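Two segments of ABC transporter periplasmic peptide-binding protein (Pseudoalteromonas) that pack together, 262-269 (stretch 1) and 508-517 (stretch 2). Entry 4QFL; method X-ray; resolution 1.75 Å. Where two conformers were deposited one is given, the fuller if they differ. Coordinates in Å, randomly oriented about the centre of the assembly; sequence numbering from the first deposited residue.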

# COMPACT_ATOMS: atom_id res chain seq x y z
N CYS A 262 -2.06 -2.74 25.12
CA CYS A 262 -2.54 -2.22 23.84
C CYS A 262 -4.04 -2.35 23.75
O CYS A 262 -4.59 -3.36 24.18
CB CYS A 262 -1.91 -2.99 22.68
SG CYS A 262 -0.36 -2.28 22.10
N ASP A 263 -4.69 -1.35 23.16
CA ASP A 263 -6.13 -1.36 22.96
C ASP A 263 -6.50 -1.87 21.57
O ASP A 263 -7.58 -2.41 21.37
CB ASP A 263 -6.70 0.04 23.13
CG ASP A 263 -6.33 0.63 24.46
OD1 ASP A 263 -6.60 -0.03 25.49
OD2 ASP A 263 -5.76 1.73 24.49
N VAL A 264 -5.59 -1.69 20.62
CA VAL A 264 -5.78 -2.18 19.27
C VAL A 264 -4.50 -2.83 18.77
O VAL A 264 -3.41 -2.32 18.98
CB VAL A 264 -6.17 -1.06 18.29
CG1 VAL A 264 -6.42 -1.64 16.91
CG2 VAL A 264 -7.39 -0.30 18.79
N THR A 265 -4.65 -3.96 18.09
CA THR A 265 -3.53 -4.74 17.59
C THR A 265 -3.59 -4.91 16.08
O THR A 265 -4.49 -5.54 15.55
CB THR A 265 -3.45 -6.12 18.25
OG1 THR A 265 -2.81 -5.99 19.52
CG2 THR A 265 -2.63 -7.06 17.40
N ALA A 266 -2.61 -4.34 15.41
CA ALA A 266 -2.48 -4.46 13.97
C ALA A 266 -2.11 -5.88 13.60
O ALA A 266 -1.32 -6.53 14.28
CB ALA A 266 -1.42 -3.49 13.45
N HIS A 267 -2.71 -6.35 12.51
CA HIS A 267 -2.37 -7.65 11.93
C HIS A 267 -2.13 -8.72 12.99
O HIS A 267 -0.99 -9.15 13.18
CB HIS A 267 -1.13 -7.51 11.04
CG HIS A 267 -1.26 -6.46 9.98
ND1 HIS A 267 -1.84 -6.71 8.76
CD2 HIS A 267 -0.87 -5.16 9.96
CE1 HIS A 267 -1.82 -5.60 8.03
NE2 HIS A 267 -1.22 -4.66 8.73
N PRO A 268 -3.20 -9.15 13.68
CA PRO A 268 -3.07 -10.21 14.69
C PRO A 268 -2.56 -11.52 14.08
O PRO A 268 -2.95 -11.90 12.98
CB PRO A 268 -4.50 -10.38 15.21
CG PRO A 268 -5.37 -9.81 14.15
CD PRO A 268 -4.59 -8.68 13.57
N SER A 269 -1.66 -12.19 14.80
CA SER A 269 -1.09 -13.45 14.32
C SER A 269 -2.13 -14.57 14.24
O SER A 269 -2.82 -14.88 15.21
CB SER A 269 0.07 -13.88 15.21
OG SER A 269 1.11 -12.91 15.21
N ARG A 508 -8.89 -9.33 5.97
CA ARG A 508 -8.34 -8.25 6.78
C ARG A 508 -8.80 -8.38 8.23
O ARG A 508 -9.98 -8.23 8.52
CB ARG A 508 -8.77 -6.90 6.19
CG ARG A 508 -8.06 -5.72 6.78
CD ARG A 508 -8.43 -4.43 6.08
NE ARG A 508 -7.48 -3.38 6.41
CZ ARG A 508 -7.36 -2.24 5.74
NH1 ARG A 508 -8.17 -2.00 4.72
NH2 ARG A 508 -6.45 -1.35 6.10
N PHE A 509 -7.88 -8.66 9.14
CA PHE A 509 -8.21 -8.81 10.57
C PHE A 509 -7.68 -7.65 11.42
O PHE A 509 -6.64 -7.08 11.14
CB PHE A 509 -7.59 -10.09 11.15
CG PHE A 509 -8.19 -11.37 10.64
CD1 PHE A 509 -9.34 -11.89 11.22
CD2 PHE A 509 -7.56 -12.07 9.62
CE1 PHE A 509 -9.87 -13.07 10.76
CE2 PHE A 509 -8.09 -13.26 9.16
CZ PHE A 509 -9.25 -13.77 9.73
N GLN A 510 -8.40 -7.33 12.49
CA GLN A 510 -7.88 -6.46 13.52
C GLN A 510 -8.46 -6.79 14.89
O GLN A 510 -9.67 -6.99 15.02
CB GLN A 510 -8.15 -5.00 13.21
CG GLN A 510 -7.63 -4.06 14.28
CD GLN A 510 -7.80 -2.62 13.88
OE1 GLN A 510 -8.86 -2.04 14.08
NE2 GLN A 510 -6.76 -2.05 13.29
N ALA A 511 -7.60 -6.84 15.90
CA ALA A 511 -8.07 -7.10 17.25
C ALA A 511 -8.11 -5.82 18.06
O ALA A 511 -7.28 -4.94 17.89
CB ALA A 511 -7.19 -8.13 17.94
N SER A 512 -9.10 -5.71 18.93
CA SER A 512 -9.17 -4.56 19.81
C SER A 512 -9.94 -4.85 21.09
O SER A 512 -10.75 -5.78 21.15
CB SER A 512 -9.78 -3.35 19.06
OG SER A 512 -11.10 -3.61 18.61
N SER A 513 -9.65 -4.07 22.12
CA SER A 513 -10.47 -4.08 23.32
C SER A 513 -11.94 -3.79 23.00
O SER A 513 -12.27 -2.95 22.15
CB SER A 513 -9.96 -3.06 24.32
OG SER A 513 -11.05 -2.64 25.13
N ALA A 514 -12.83 -4.49 23.68
CA ALA A 514 -14.25 -4.28 23.48
C ALA A 514 -14.62 -2.86 23.86
O ALA A 514 -15.71 -2.41 23.57
CB ALA A 514 -15.05 -5.27 24.30
N ASP A 515 -13.70 -2.16 24.50
CA ASP A 515 -13.95 -0.77 24.87
C ASP A 515 -13.90 0.16 23.67
O ASP A 515 -14.31 1.32 23.77
CB ASP A 515 -12.92 -0.30 25.91
CG ASP A 515 -13.36 -0.58 27.33
OD1 ASP A 515 -14.58 -0.67 27.56
OD2 ASP A 515 -12.47 -0.69 28.21
N VAL A 516 -13.38 -0.32 22.55
CA VAL A 516 -13.16 0.55 21.40
C VAL A 516 -14.24 0.38 20.36
O VAL A 516 -14.81 -0.70 20.19
CB VAL A 516 -11.77 0.32 20.72
CG1 VAL A 516 -10.65 0.33 21.75
CG2 VAL A 516 -11.78 -0.96 19.94
N GLU A 517 -14.52 1.47 19.67
CA GLU A 517 -15.45 1.48 18.56
C GLU A 517 -15.09 2.61 17.61
O GLU A 517 -14.26 3.45 17.92
CB GLU A 517 -16.89 1.65 19.06
CG GLU A 517 -17.03 2.67 20.18
CD GLU A 517 -18.48 2.94 20.54
OE1 GLU A 517 -19.04 3.94 20.06
OE2 GLU A 517 -19.06 2.14 21.30
O HOH W 1 -4.94 -4.95 11.33

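Where the two strands begin to part, a single water takes over the role of a backbone hydrogen bond. The amide of His267 and the carbonyl of Phe509 lie too far apart to pair directly, with His267 N 4.2 Å from Phe509 O, and water 1 fills the gap: it accepts from His267 N at 2.9 Å and donates to Phe509 O at 2.7 Å. The ladder is thus continued through solvent at the point where His267, with phi/psi of 40/70°, turns its backbone out of the extended conformation.

Before this point the pairing is conventional. The strand through Val264 and Thr265 runs antiparallel to strand 508-513, their directions 160° apart, and three main-chain hydrogen bonds join the two stretches. Ser513 N donates to Asp263 O at 2.8 Å, and Thr265 N donates to Ala511 O, also at 2.8 Å and nearly linear at 171°. The return bond of the Thr265-Ala511 pair, from Ala511 N to Thr265 O, is weak at 3.4 Å, so the loosening that ends in the water bridge is already evident here. Between the hydrogen-bonded positions, Val264 faces Ser512 as a non-hydrogen-bonded pair, and the CA atoms approach to 4.2 Å. This close approach brings CA-H groups against the same carbonyls that accept the strong bonds: Ser512 CA lies 3.1 Å from Asp263 O, and Val264 CA lies 3.4 Å from Ala511 O.

Side chains alternate across the sheet. Val264, Gln510 and Ser512 share one face, where Val264 CG1 rests 3.5 Å from Gln510 CD and Val264 CG2 lies 3.9 Å from Ser512 CB. The extended Gln510 side chain, with chi1 and chi2 both t, therefore lays its amide carbon against the valine; its NE2 is buried by the contact and has no partner in the model. On the other face, Thr265 CB and Ala511 CB are 4.3 Å apart, and the small alanine also meets the ring beyond the strand, with Pro268 CB 4.4 Å from Ala511 CB. Pro268 packs more tightly on Phe509, its CG 3.7 Å from Phe509 CB, although the end of the phenylalanine side chain leads away from stretch 1.

At the other end, a type I turn from Ser513 to Val516, closed by Val516 N donating to Ser513 O at 2.9 Å, brings the chain back toward stretch 1. Val516 CG1 consequently reaches within 4.2 Å of Asp263 CB and 4.4 Å of Val264 CG2, adding one apolar contact, with Val264, and a van der Waals contact with Asp263 beside the Ser513-Asp263 hydrogen bond.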